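Local structure of SH2 domain-containing protein 3C (Homo sapiens, 3T6G) at residues F103-I108 with L285-Q290. The protein acts as an adapter in cell adhesion and migration signalling, through a Ras-GEF-like domain whose closed form cannot perform canonical exchange but is needed to bind BCAR1. The protein carries 2 engineered substitutions. Numbering follows the deposited sequence.
Sequences FHTMSI and LLWGSQ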
loop_
_atom_site.group_PDB
_atom_site.type_symbol
_atom_site.label_atom_id
_atom_site.label_comp_id
_atom_site.label_asym_id
_atom_site.label_seq_id
_atom_site.Cartn_x
_atom_site.Cartn_y
_atom_site.Cartn_z
ATOM N N PHE A 103 1.030 -7.082 4.023
ATOM C CA PHE A 103 1.070 -7.505 2.631
ATOM C C PHE A 103 2.122 -8.602 2.364
ATOM O O PHE A 103 1.769 -9.742 2.010
ATOM C CB PHE A 103 1.338 -6.288 1.755
ATOM C CG PHE A 103 1.163 -6.534 0.283
ATOM C CD1 PHE A 103 -0.076 -6.368 -0.323
ATOM C CD2 PHE A 103 2.244 -6.892 -0.506
ATOM C CE1 PHE A 103 -0.236 -6.567 -1.680
ATOM C CE2 PHE A 103 2.088 -7.089 -1.876
ATOM C CZ PHE A 103 0.848 -6.923 -2.461
ATOM N N HIS A 104 3.403 -8.291 2.536
ATOM C CA HIS A 104 4.370 -9.317 2.201
ATOM C C HIS A 104 4.293 -10.548 3.094
ATOM O O HIS A 104 4.494 -11.669 2.633
ATOM C CB HIS A 104 5.812 -8.815 2.096
ATOM C CG HIS A 104 6.709 -9.784 1.376
ATOM N ND1 HIS A 104 6.377 -10.330 0.150
ATOM C CD2 HIS A 104 7.889 -10.350 1.729
ATOM C CE1 HIS A 104 7.325 -11.167 -0.230
ATOM N NE2 HIS A 104 8.257 -11.194 0.707
ATOM N N THR A 105 4.018 -10.340 4.373
ATOM C CA THR A 105 3.955 -11.450 5.305
ATOM C C THR A 105 2.791 -12.418 5.005
ATOM O O THR A 105 2.928 -13.631 5.132
ATOM C CB THR A 105 3.948 -10.942 6.718
ATOM O OG1 THR A 105 5.260 -10.472 7.003
ATOM C CG2 THR A 105 3.596 -12.051 7.722
ATOM N N MET A 106 1.669 -11.861 4.578
ATOM C CA MET A 106 0.544 -12.633 4.089
ATOM C C MET A 106 0.967 -13.512 2.897
ATOM O O MET A 106 0.758 -14.728 2.921
ATOM C CB MET A 106 -0.566 -11.660 3.688
ATOM C CG MET A 106 -1.784 -12.257 2.998
ATOM S SD MET A 106 -2.857 -13.143 4.132
ATOM C CE MET A 106 -2.835 -12.155 5.633
ATOM N N SER A 107 1.554 -12.901 1.865
ATOM C CA SER A 107 2.035 -13.632 0.673
ATOM C C SER A 107 2.923 -14.811 1.059
ATOM O O SER A 107 2.775 -15.920 0.542
ATOM C CB SER A 107 2.794 -12.701 -0.258
ATOM O OG SER A 107 1.921 -11.724 -0.790
ATOM N N ILE A 108 3.809 -14.581 2.015
ATOM C CA ILE A 108 4.609 -15.666 2.547
ATOM C C ILE A 108 3.718 -16.792 3.131
ATOM O O ILE A 108 3.915 -17.973 2.837
ATOM C CB ILE A 108 5.562 -15.138 3.619
ATOM C CG1 ILE A 108 6.499 -14.085 3.012
ATOM C CG2 ILE A 108 6.355 -16.272 4.225
ATOM C CD1 ILE A 108 7.703 -13.748 3.898
ATOM N N LEU A 285 4.047 -17.310 13.878
ATOM C CA LEU A 285 4.047 -18.585 13.165
ATOM C C LEU A 285 5.316 -18.741 12.353
ATOM O O LEU A 285 6.049 -19.700 12.502
ATOM C CB LEU A 285 2.859 -18.652 12.213
ATOM C CG LEU A 285 2.860 -19.808 11.224
ATOM C CD1 LEU A 285 2.763 -21.109 11.975
ATOM C CD2 LEU A 285 1.694 -19.648 10.264
ATOM N N LEU A 286 5.561 -17.779 11.480
ATOM C CA LEU A 286 6.660 -17.857 10.534
ATOM C C LEU A 286 8.029 -17.769 11.210
ATOM O O LEU A 286 8.920 -18.579 10.966
ATOM C CB LEU A 286 6.484 -16.754 9.492
ATOM C CG LEU A 286 5.230 -17.008 8.643
ATOM C CD1 LEU A 286 4.859 -15.820 7.788
ATOM C CD2 LEU A 286 5.421 -18.247 7.778
ATOM N N TRP A 287 8.202 -16.799 12.086
ATOM C CA TRP A 287 9.539 -16.557 12.606
ATOM C C TRP A 287 9.759 -17.016 14.042
ATOM O O TRP A 287 10.889 -16.995 14.532
ATOM C CB TRP A 287 9.932 -15.093 12.387
ATOM C CG TRP A 287 9.998 -14.748 10.907
ATOM C CD1 TRP A 287 11.025 -15.026 10.042
ATOM C CD2 TRP A 287 8.985 -14.091 10.123
ATOM N NE1 TRP A 287 10.713 -14.580 8.777
ATOM C CE2 TRP A 287 9.467 -14.000 8.802
ATOM C CE3 TRP A 287 7.722 -13.562 10.415
ATOM C CZ2 TRP A 287 8.736 -13.409 7.776
ATOM C CZ3 TRP A 287 6.992 -12.975 9.389
ATOM C CH2 TRP A 287 7.504 -12.896 8.090
ATOM N N GLY A 288 8.689 -17.469 14.696
ATOM C CA GLY A 288 8.765 -17.892 16.090
ATOM C C GLY A 288 8.931 -16.689 17.010
ATOM O O GLY A 288 9.282 -15.599 16.554
ATOM N N SER A 289 8.666 -16.857 18.304
ATOM C CA SER A 289 8.977 -15.793 19.256
ATOM C C SER A 289 10.478 -15.576 19.172
ATOM O O SER A 289 11.223 -16.478 18.785
ATOM C CB SER A 289 8.547 -16.152 20.683
ATOM O OG SER A 289 9.239 -17.288 21.173
ATOM N N GLN A 290 10.927 -14.383 19.516
ATOM C CA GLN A 290 12.321 -14.031 19.277
ATOM C C GLN A 290 12.459 -13.645 17.806
ATOM O O GLN A 290 12.534 -12.457 17.472
ATOM C CB GLN A 290 13.258 -15.202 19.613
ATOM C CG GLN A 290 13.059 -15.830 21.008
ATOM C CD GLN A 290 13.451 -14.905 22.167
ATOM O OE1 GLN A 290 14.136 -13.895 21.980
ATOM N NE2 GLN A 290 13.013 -15.257 23.372
#
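Trp287 and Leu286, at the C-terminal end of helix 279-287, bear on Thr105 and Ile108, one turn apart on helix 93-115. The benzo end of the indole leads: Trp287 CH2 lies 3.5 Å from Thr105 OG1, which sits at the ring edge near the ring plane. The methyl of the same threonine, Thr105 CG2, touches Trp287 CZ3 at 3.9 Å. Ile108 CD1 lies 4.0 Å from Trp287 CZ2, the two side chains crossing at about a right angle. Beside the tryptophan, Leu286 CD1 touches both partners, 3.9 Å from Ile108 CG2 and the same from the Thr105 carbonyl O. In Ile108, chi1 (-60°) turns the two branches to different partners, CG2 to Leu286 and CG1 toward the indole, and the extended chi2, with CD1 anti to CA, reaches CD1 to the ring. The contact joins two helices of the all-helical Cdc25-homology (Ras-GEF) domain and is buried, with no hydrogen bond between the segments. Helix 296-314 adds Tyr300 and Phe303 against Ile108, and Phe303 also touches Leu286 and meets the indole with planes at about 70°. The polar atoms find partners elsewhere: Thr105 OG1 is hydrogen-bonded to Tyr300 OH and Glu101 OE2, while Trp287 NE1 donates a hydrogen bond to the carbonyl oxygen of Arg299, whose side chain makes a cation-pi contact with the ring. An alanine in place of Trp287 would probably open a gap beside Thr105 and Ile108 and leave the Arg299 carbonyl without its indole donor. Directly after the tryptophan, Gly288 turns the chain out of the helix with a positive phi.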